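Local coordinates for ribonucleoside-diphosphate reductase (PDB 5IM3), which probably reduces ribonucleoside diphosphates to the deoxyribonucleotides needed for DNA synthesis, using thioredoxin as reductant, and binds dATP as an allosteric nucleotide, at residues L490-V495 / L563-P568; D498-L503 / Y526-A531; P506-D511 / L536-V541. All coordinates share one frame; numbering follows the deposited sequence.

Contact 1: L490-V495 / L563-P568; sequences LFMKRV and LTFKDP
L490 meets D567 through its backbone rather than its leucine side chain. A water accepts a hydrogen bond from L490 N at 3.0 Å and donates one to D567 OD2 at 2.6 Å, whereas L490 N and D567 OD2 stay 4.3 Å apart. The same OD2 accepts a direct bond from the amide of D489, and OD1 is held by G517 N, so both oxygens of this buried carboxylate are occupied. Set beside the first turn of helix 489-496, the acid would probably gain some stabilisation from that helix end. The helix follows strand 482-487 of the reductase barrel, and strand 562-565 runs parallel as its neighbour; the contact thus joins the helix that leaves one barrel strand to the point where the neighbouring strand runs into helix 566-571. Farther along, M492 supplies the apolar half. With CG beside the backbone N and anti to the carbonyl carbon (chi1 -60°), M492 CG lies 4.1 Å from F565 CE1; the bend at chi2 (-59°) brings SD to 4.2 Å from F565 CE1. The methionine meets the ring obliquely, the two side chains crossing at about a right angle. W896 of helix 885-897 touches both M492 and F565.

Contact 2: D498-L503 / Y526-A531; sequences DGSWTL and YYEALA
E528 OE2 and the carbonyl oxygen of S500 both grip NH1 of R494, so a guanidinium from the preceding helix joins the two segments, which share no direct hydrogen bond. E528 OE2 forms a salt bridge to R494 NH1, while OE1 lies near NH2 of the same guanidinium. Strand 500-504 pairs antiparallel with 539-543 in a two-stranded sheet, and residues 526-531 of helix 517-532, which lies in the connection between the two strands, cross strand residues 500-503 at 83°, the axes of these short segments coming to 9.5 Å. D498, with positive phi, is the C' residue of the Schellman motif that ends helix 489-496 and turns the chain into this strand. S500 and T502 direct their CB atoms at the helix, whereas that of W501 points away; its indole stacks on Y524 and gives its NE1 proton to T456 O. From the helix, E528 reaches across with chi1 at -132°, off a staggered position, and an extended chain beyond CG that carries the carboxylate past T502 toward R494. The glutamate stem is packed against the threonine hydroxyl: T502 OG1 sits 3.3 Å from E528 CG and 3.6 Å from E528 OE2.

Contact 3: P506-D511 / L536-V541; sequences PSDVPD and LKLHKV
L536 reaches over to D508 and V509 with its two methyl branches divided between them. With CG anti to the backbone N (chi1 -179°), the isobutyl group extends toward the 506-511 loop: CD1 comes to 3.7 Å from D508 CB, against the stem of the aspartate, while CD2 lies 4.2 Å from V509 CG1. F504, on the strand that leads into the loop, also touches L536 and V509, and Y527 of helix 517-532 covers V509 as well. The apolar side of the contact is therefore built from loop, strand and helix together. L538 comes next, directing its CB at D508, whose side chain it crosses at about a right angle; D508 OD2 stands 3.9 Å from L538 CB. The polar link is indirect, since one water donates to both D508 OD2 and L538 O, at 2.6 Å in each case. H539 then turns its ring back on its own chain. Its ND1 bonds K537 O at 3.0 Å with an N-H...O angle of 135°, coming from well above the carbonyl plane, and makes a weak bond to L536 O. Both bonds tie the imidazole to the backbone just before it, where the chain leads into the strand that pairs with 500-504. The contact is not far from a nucleotide: the side chain of L538 is about 7 Å from that of R410, a dATP-binding residue that S507 touches, and the side chain of D508 is about 10 Å from a bound dATP. The aspartate thus offers its CB to leucine methyl contact and its OD2 to a bridging water, so the loop and residues 536-538 are held by van der Waals packing and one shared solvent molecule, without a direct hydrogen bond or charge pair.

In the fold
From the N terminus, the chain leaves barrel strand 482-487 through helix 489-496, the first half of contact 1, and turns into strand 500-504, which opens contact 2. The 506-511 loop of contact 3 follows, and helix 517-532 then closes contact 2. Residues 536-541 close contact 3 only afterwards, so contacts 2 and 3 cross along the chain. Contact 1 closes last, at 563-568, and encloses both. Contacts 2 and 3 share the two-stranded sheet, where L503 N probably bonds K540 O, and Y527 OH probably bonds D511 OD1. F491 packs on W501, tying contact 1 to contact 2 and the small sheet to the barrel.

Contact 1: L490-V495 / L563-P568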
loop_
_atom_site.group_PDB
_atom_site.type_symbol
_atom_site.label_atom_id
_atom_site.label_comp_id
_atom_site.label_asym_id
_atom_site.label_seq_id
_atom_site.Cartn_x
_atom_site.Cartn_y
_atom_site.Cartn_z
ATOM N N LEU A 490 -12.113 -10.875 34.674
ATOM C CA LEU A 490 -13.239 -10.015 34.329
ATOM C C LEU A 490 -13.000 -9.298 33.008
ATOM O O LEU A 490 -13.935 -9.104 32.225
ATOM C CB LEU A 490 -13.490 -9.006 35.449
ATOM C CG LEU A 490 -14.731 -8.127 35.309
ATOM C CD1 LEU A 490 -15.993 -8.968 35.322
ATOM C CD2 LEU A 490 -14.768 -7.099 36.422
ATOM N N PHE A 491 -11.755 -8.899 32.738
ATOM C CA PHE A 491 -11.463 -8.243 31.469
ATOM C C PHE A 491 -11.759 -9.173 30.300
ATOM O O PHE A 491 -12.419 -8.780 29.331
ATOM C CB PHE A 491 -10.009 -7.776 31.424
ATOM C CG PHE A 491 -9.591 -7.250 30.078
ATOM C CD1 PHE A 491 -9.975 -5.984 29.662
ATOM C CD2 PHE A 491 -8.828 -8.024 29.222
ATOM C CE1 PHE A 491 -9.599 -5.501 28.419
ATOM C CE2 PHE A 491 -8.450 -7.545 27.977
ATOM C CZ PHE A 491 -8.835 -6.282 27.578
ATOM N N MET A 492 -11.276 -10.415 30.374
ATOM C CA MET A 492 -11.571 -11.383 29.324
ATOM C C MET A 492 -13.070 -11.629 29.208
ATOM O O MET A 492 -13.595 -11.793 28.101
ATOM C CB MET A 492 -10.835 -12.694 29.596
ATOM C CG MET A 492 -9.319 -12.565 29.667
ATOM S SD MET A 492 -8.572 -11.921 28.160
ATOM C CE MET A 492 -9.104 -13.143 26.956
ATOM N N LYS A 493 -13.776 -11.665 30.342
ATOM C CA LYS A 493 -15.231 -11.778 30.298
ATOM C C LYS A 493 -15.845 -10.637 29.495
ATOM O O LYS A 493 -16.771 -10.851 28.705
ATOM C CB LYS A 493 -15.805 -11.797 31.715
ATOM C CG LYS A 493 -15.546 -13.077 32.495
ATOM C CD LYS A 493 -16.249 -13.030 33.846
ATOM C CE LYS A 493 -16.071 -14.321 34.632
ATOM N NZ LYS A 493 -16.780 -14.274 35.943
ATOM N N ARG A 494 -15.342 -9.415 29.689
ATOM C CA ARG A 494 -15.870 -8.273 28.951
ATOM C C ARG A 494 -15.509 -8.348 27.471
ATOM O O ARG A 494 -16.267 -7.863 26.625
ATOM C CB ARG A 494 -15.354 -6.970 29.566
ATOM C CG ARG A 494 -15.791 -6.744 31.011
ATOM C CD ARG A 494 -17.258 -6.341 31.109
ATOM N NE ARG A 494 -17.705 -6.217 32.497
ATOM C CZ ARG A 494 -17.536 -5.134 33.250
ATOM N NH1 ARG A 494 -16.922 -4.062 32.763
ATOM N NH2 ARG A 494 -17.980 -5.121 34.499
ATOM N N VAL A 495 -14.368 -8.952 27.140
ATOM C CA VAL A 495 -14.027 -9.177 25.738
ATOM C C VAL A 495 -15.000 -10.173 25.115
ATOM O O VAL A 495 -15.590 -9.917 24.058
ATOM C CB VAL A 495 -12.570 -9.659 25.612
ATOM C CG1 VAL A 495 -12.256 -10.067 24.173
ATOM C CG2 VAL A 495 -11.604 -8.574 26.081
ATOM N N LEU A 563 1.086 -11.961 27.800
ATOM C CA LEU A 563 -0.249 -12.143 28.356
ATOM C C LEU A 563 -0.189 -13.180 29.472
ATOM O O LEU A 563 0.129 -14.348 29.221
ATOM C CB LEU A 563 -1.233 -12.582 27.271
ATOM C CG LEU A 563 -1.848 -11.505 26.370
ATOM C CD1 LEU A 563 -0.801 -10.627 25.708
ATOM C CD2 LEU A 563 -2.724 -12.158 25.306
ATOM N N THR A 564 -0.492 -12.753 30.697
ATOM C CA THR A 564 -0.577 -13.643 31.849
ATOM C C THR A 564 -1.872 -13.353 32.592
ATOM O O THR A 564 -2.382 -12.229 32.556
ATOM C CB THR A 564 0.627 -13.476 32.795
ATOM O OG1 THR A 564 0.575 -12.190 33.419
ATOM C CG2 THR A 564 1.945 -13.620 32.031
ATOM N N PHE A 565 -2.401 -14.368 33.273
ATOM C CA PHE A 565 -3.753 -14.317 33.822
ATOM C C PHE A 565 -3.713 -14.348 35.345
ATOM O O PHE A 565 -3.272 -15.333 35.949
ATOM C CB PHE A 565 -4.591 -15.458 33.252
ATOM C CG PHE A 565 -4.718 -15.398 31.761
ATOM C CD1 PHE A 565 -5.450 -14.387 31.162
ATOM C CD2 PHE A 565 -4.077 -16.323 30.956
ATOM C CE1 PHE A 565 -5.559 -14.311 29.789
ATOM C CE2 PHE A 565 -4.182 -16.251 29.579
ATOM C CZ PHE A 565 -4.923 -15.242 28.997
ATOM N N LYS A 566 -4.215 -13.273 35.953
ATOM C CA LYS A 566 -4.040 -13.040 37.381
ATOM C C LYS A 566 -4.846 -14.021 38.225
ATOM O O LYS A 566 -4.362 -14.503 39.255
ATOM C CB LYS A 566 -4.434 -11.593 37.694
ATOM C CG LYS A 566 -4.808 -11.293 39.137
ATOM C CD LYS A 566 -5.319 -9.873 39.261
ATOM C CE LYS A 566 -5.723 -9.552 40.684
ATOM N NZ LYS A 566 -6.561 -8.321 40.746
ATOM N N ASP A 567 -6.071 -14.321 37.816
ATOM C CA ASP A 567 -6.999 -15.037 38.683
ATOM C C ASP A 567 -6.685 -16.527 38.792
ATOM O O ASP A 567 -6.726 -17.072 39.905
ATOM C CB ASP A 567 -8.429 -14.806 38.197
ATOM C CG ASP A 567 -8.918 -13.396 38.501
ATOM O OD1 ASP A 567 -8.625 -12.890 39.605
ATOM O OD2 ASP A 567 -9.581 -12.787 37.636
ATOM N N PRO A 568 -6.377 -17.235 37.700
ATOM C CA PRO A 568 -5.924 -18.626 37.869
ATOM C C PRO A 568 -4.628 -18.736 38.661
ATOM O O PRO A 568 -4.455 -19.707 39.407
ATOM C CB PRO A 568 -5.767 -19.135 36.426
ATOM C CG PRO A 568 -5.765 -17.928 35.565
ATOM C CD PRO A 568 -6.588 -16.901 36.280
HETATM O O HOH W 1 -11.551 -11.129 37.623
#

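Contact 2: D498-L503 / Y526-A531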
loop_
_atom_site.group_PDB
_atom_site.type_symbol
_atom_site.label_atom_id
_atom_site.label_comp_id
_atom_site.label_asym_id
_atom_site.label_seq_id
_atom_site.Cartn_x
_atom_site.Cartn_y
_atom_site.Cartn_z
ATOM N N ASP A 498 -18.329 -8.471 24.679
ATOM C CA ASP A 498 -18.339 -7.152 24.045
ATOM C C ASP A 498 -18.753 -6.067 25.039
ATOM O O ASP A 498 -19.497 -5.143 24.704
ATOM C CB ASP A 498 -19.253 -7.142 22.816
ATOM C CG ASP A 498 -19.077 -5.899 21.962
ATOM O OD1 ASP A 498 -17.970 -5.322 21.968
ATOM O OD2 ASP A 498 -20.048 -5.504 21.278
ATOM N N GLY A 499 -18.267 -6.183 26.276
ATOM C CA GLY A 499 -18.580 -5.226 27.314
ATOM C C GLY A 499 -17.570 -4.094 27.387
ATOM O O GLY A 499 -16.592 -4.033 26.643
ATOM N N SER A 500 -17.827 -3.180 28.318
ATOM C CA SER A 500 -16.960 -2.036 28.537
ATOM C C SER A 500 -15.908 -2.366 29.596
ATOM O O SER A 500 -15.907 -3.443 30.199
ATOM C CB SER A 500 -17.786 -0.820 28.949
ATOM O OG SER A 500 -18.459 -1.069 30.171
ATOM N N TRP A 501 -15.002 -1.420 29.831
ATOM C CA TRP A 501 -13.883 -1.629 30.740
ATOM C C TRP A 501 -13.394 -0.267 31.206
ATOM O O TRP A 501 -13.127 0.609 30.377
ATOM C CB TRP A 501 -12.761 -2.410 30.040
ATOM C CG TRP A 501 -11.577 -2.731 30.902
ATOM C CD1 TRP A 501 -10.320 -2.213 30.792
ATOM C CD2 TRP A 501 -11.536 -3.653 31.999
ATOM N NE1 TRP A 501 -9.500 -2.753 31.753
ATOM C CE2 TRP A 501 -10.222 -3.640 32.507
ATOM C CE3 TRP A 501 -12.482 -4.487 32.602
ATOM C CZ2 TRP A 501 -9.830 -4.428 33.589
ATOM C CZ3 TRP A 501 -12.089 -5.271 33.680
ATOM C CH2 TRP A 501 -10.776 -5.233 34.160
ATOM N N THR A 502 -13.285 -0.090 32.519
ATOM C CA THR A 502 -12.938 1.196 33.110
ATOM C C THR A 502 -11.524 1.151 33.673
ATOM O O THR A 502 -11.160 0.209 34.384
ATOM C CB THR A 502 -13.929 1.577 34.215
ATOM O OG1 THR A 502 -15.257 1.610 33.676
ATOM C CG2 THR A 502 -13.589 2.945 34.793
ATOM N N LEU A 503 -10.735 2.172 33.356
ATOM C CA LEU A 503 -9.384 2.309 33.874
ATOM C C LEU A 503 -9.390 3.206 35.107
ATOM O O LEU A 503 -10.068 4.238 35.135
ATOM C CB LEU A 503 -8.447 2.886 32.808
ATOM C CG LEU A 503 -8.514 2.226 31.427
ATOM C CD1 LEU A 503 -7.469 2.819 30.491
ATOM C CD2 LEU A 503 -8.340 0.722 31.536
ATOM N N TYR A 526 -18.324 -2.417 41.799
ATOM C CA TYR A 526 -18.682 -1.343 42.721
ATOM C C TYR A 526 -17.976 -0.047 42.344
ATOM O O TYR A 526 -18.601 1.015 42.261
ATOM C CB TYR A 526 -18.340 -1.758 44.155
ATOM C CG TYR A 526 -18.345 -0.632 45.165
ATOM C CD1 TYR A 526 -19.512 -0.263 45.822
ATOM C CD2 TYR A 526 -17.176 0.050 45.474
ATOM C CE1 TYR A 526 -19.516 0.764 46.752
ATOM C CE2 TYR A 526 -17.170 1.077 46.401
ATOM C CZ TYR A 526 -18.341 1.426 47.039
ATOM O OH TYR A 526 -18.335 2.447 47.964
ATOM N N TYR A 527 -16.665 -0.117 42.102
ATOM C CA TYR A 527 -15.935 1.066 41.662
ATOM C C TYR A 527 -16.411 1.535 40.296
ATOM O O TYR A 527 -16.451 2.743 40.033
ATOM C CB TYR A 527 -14.431 0.775 41.630
ATOM C CG TYR A 527 -13.783 0.722 42.997
ATOM C CD1 TYR A 527 -14.044 1.698 43.953
ATOM C CD2 TYR A 527 -12.912 -0.308 43.337
ATOM C CE1 TYR A 527 -13.458 1.653 45.198
ATOM C CE2 TYR A 527 -12.320 -0.359 44.584
ATOM C CZ TYR A 527 -12.597 0.624 45.510
ATOM O OH TYR A 527 -12.012 0.577 46.752
ATOM N N GLU A 528 -16.778 0.598 39.420
ATOM C CA GLU A 528 -17.274 0.963 38.097
ATOM C C GLU A 528 -18.554 1.784 38.206
ATOM O O GLU A 528 -18.701 2.818 37.547
ATOM C CB GLU A 528 -17.508 -0.302 37.266
ATOM C CG GLU A 528 -16.921 -0.258 35.864
ATOM C CD GLU A 528 -17.252 -1.502 35.054
ATOM O OE1 GLU A 528 -17.793 -2.468 35.634
ATOM O OE2 GLU A 528 -16.974 -1.511 33.834
ATOM N N ALA A 529 -19.493 1.333 39.043
ATOM C CA ALA A 529 -20.738 2.070 39.237
ATOM C C ALA A 529 -20.474 3.433 39.863
ATOM O O ALA A 529 -21.163 4.413 39.557
ATOM C CB ALA A 529 -21.691 1.256 40.110
ATOM N N LEU A 530 -19.478 3.511 40.745
ATOM C CA LEU A 530 -19.134 4.777 41.379
ATOM C C LEU A 530 -18.690 5.804 40.345
ATOM O O LEU A 530 -19.133 6.957 40.365
ATOM C CB LEU A 530 -18.032 4.547 42.415
ATOM C CG LEU A 530 -18.241 5.087 43.825
ATOM C CD1 LEU A 530 -19.482 4.499 44.478
ATOM C CD2 LEU A 530 -17.007 4.767 44.648
ATOM N N ALA A 531 -17.807 5.398 39.429
ATOM C CA ALA A 531 -17.307 6.322 38.419
ATOM C C ALA A 531 -18.414 6.782 37.480
ATOM O O ALA A 531 -18.406 7.934 37.032
ATOM C CB ALA A 531 -16.181 5.668 37.620
#

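Contact 3: P506-D511 / L536-V541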
loop_
_atom_site.group_PDB
_atom_site.type_symbol
_atom_site.label_atom_id
_atom_site.label_comp_id
_atom_site.label_asym_id
_atom_site.label_seq_id
_atom_site.Cartn_x
_atom_site.Cartn_y
_atom_site.Cartn_z
ATOM N N PRO A 506 -4.537 3.134 40.772
ATOM C CA PRO A 506 -4.597 2.296 41.980
ATOM C C PRO A 506 -4.748 3.089 43.266
ATOM O O PRO A 506 -5.299 2.561 44.238
ATOM C CB PRO A 506 -3.268 1.525 41.940
ATOM C CG PRO A 506 -2.385 2.318 41.056
ATOM C CD PRO A 506 -3.277 2.947 40.036
ATOM N N SER A 507 -4.287 4.343 43.306
ATOM C CA SER A 507 -4.418 5.142 44.521
ATOM C C SER A 507 -5.873 5.433 44.869
ATOM O O SER A 507 -6.178 5.676 46.040
ATOM C CB SER A 507 -3.643 6.454 44.383
ATOM O OG SER A 507 -4.019 7.153 43.213
ATOM N N ASP A 508 -6.772 5.417 43.887
ATOM C CA ASP A 508 -8.197 5.525 44.165
ATOM C C ASP A 508 -8.850 4.182 44.461
ATOM O O ASP A 508 -9.940 4.154 45.044
ATOM C CB ASP A 508 -8.921 6.176 42.983
ATOM C CG ASP A 508 -8.548 7.635 42.799
ATOM O OD1 ASP A 508 -8.608 8.401 43.787
ATOM O OD2 ASP A 508 -8.188 8.015 41.665
ATOM N N VAL A 509 -8.218 3.077 44.078
ATOM C CA VAL A 509 -8.780 1.745 44.276
ATOM C C VAL A 509 -7.685 0.839 44.831
ATOM O O VAL A 509 -7.362 -0.190 44.222
ATOM C CB VAL A 509 -9.367 1.198 42.964
ATOM C CG1 VAL A 509 -10.597 2.013 42.556
ATOM C CG2 VAL A 509 -8.325 1.220 41.842
ATOM N N PRO A 510 -7.103 1.164 45.989
ATOM C CA PRO A 510 -5.897 0.446 46.436
ATOM C C PRO A 510 -6.129 -1.010 46.796
ATOM O O PRO A 510 -5.147 -1.745 46.955
ATOM C CB PRO A 510 -5.446 1.251 47.664
ATOM C CG PRO A 510 -6.681 1.948 48.148
ATOM C CD PRO A 510 -7.492 2.240 46.922
ATOM N N ASP A 511 -7.377 -1.455 46.916
ATOM C CA ASP A 511 -7.666 -2.822 47.328
ATOM C C ASP A 511 -7.831 -3.786 46.158
ATOM O O ASP A 511 -7.813 -5.000 46.377
ATOM C CB ASP A 511 -8.928 -2.852 48.205
ATOM C CG ASP A 511 -10.103 -2.122 47.572
ATOM O OD1 ASP A 511 -9.883 -1.068 46.940
ATOM O OD2 ASP A 511 -11.248 -2.604 47.709
ATOM N N LEU A 536 -16.142 9.179 41.290
ATOM C CA LEU A 536 -14.742 8.762 41.170
ATOM C C LEU A 536 -14.209 9.393 39.881
ATOM O O LEU A 536 -14.257 8.787 38.809
ATOM C CB LEU A 536 -14.603 7.246 41.170
ATOM C CG LEU A 536 -13.188 6.666 41.081
ATOM C CD1 LEU A 536 -12.183 7.501 41.863
ATOM C CD2 LEU A 536 -13.188 5.236 41.595
ATOM N N LYS A 537 -13.689 10.616 40.013
ATOM C CA LYS A 537 -13.452 11.471 38.852
ATOM C C LYS A 537 -12.421 10.867 37.905
ATOM O O LYS A 537 -12.621 10.843 36.686
ATOM C CB LYS A 537 -13.005 12.858 39.322
ATOM C CG LYS A 537 -12.642 13.841 38.209
ATOM C CD LYS A 537 -13.859 14.268 37.408
ATOM C CE LYS A 537 -13.483 15.265 36.319
ATOM N NZ LYS A 537 -14.649 15.632 35.461
ATOM N N LEU A 538 -11.303 10.390 38.443
ATOM C CA LEU A 538 -10.177 9.973 37.609
ATOM C C LEU A 538 -10.438 8.564 37.091
ATOM O O LEU A 538 -10.218 7.578 37.796
ATOM C CB LEU A 538 -8.875 10.044 38.395
ATOM C CG LEU A 538 -7.611 9.664 37.618
ATOM C CD1 LEU A 538 -7.410 10.586 36.422
ATOM C CD2 LEU A 538 -6.395 9.694 38.529
ATOM N N HIS A 539 -10.902 8.466 35.848
ATOM C CA HIS A 539 -11.163 7.172 35.233
ATOM C C HIS A 539 -11.288 7.351 33.726
ATOM O O HIS A 539 -11.435 8.465 33.217
ATOM C CB HIS A 539 -12.427 6.523 35.807
ATOM C CG HIS A 539 -13.696 7.180 35.365
ATOM N ND1 HIS A 539 -14.140 8.372 35.895
ATOM C CD2 HIS A 539 -14.619 6.809 34.447
ATOM C CE1 HIS A 539 -15.282 8.708 35.320
ATOM N NE2 HIS A 539 -15.594 7.776 34.438
ATOM N N LYS A 540 -11.223 6.225 33.020
ATOM C CA LYS A 540 -11.371 6.183 31.571
ATOM C C LYS A 540 -12.171 4.947 31.200
ATOM O O LYS A 540 -11.834 3.838 31.628
ATOM C CB LYS A 540 -10.014 6.136 30.865
ATOM C CG LYS A 540 -9.532 7.466 30.319
ATOM C CD LYS A 540 -8.423 7.277 29.286
ATOM C CE LYS A 540 -8.939 6.592 28.024
ATOM N NZ LYS A 540 -7.933 6.584 26.931
ATOM N N VAL A 541 -13.218 5.134 30.402
ATOM C CA VAL A 541 -14.033 4.029 29.916
ATOM C C VAL A 541 -13.643 3.742 28.475
ATOM O O VAL A 541 -13.655 4.641 27.623
ATOM C CB VAL A 541 -15.533 4.343 30.026
ATOM C CG1 VAL A 541 -16.352 3.148 29.559
ATOM C CG2 VAL A 541 -15.894 4.719 31.458
HETATM O O HOH W 2 -8.808 6.448 39.663
#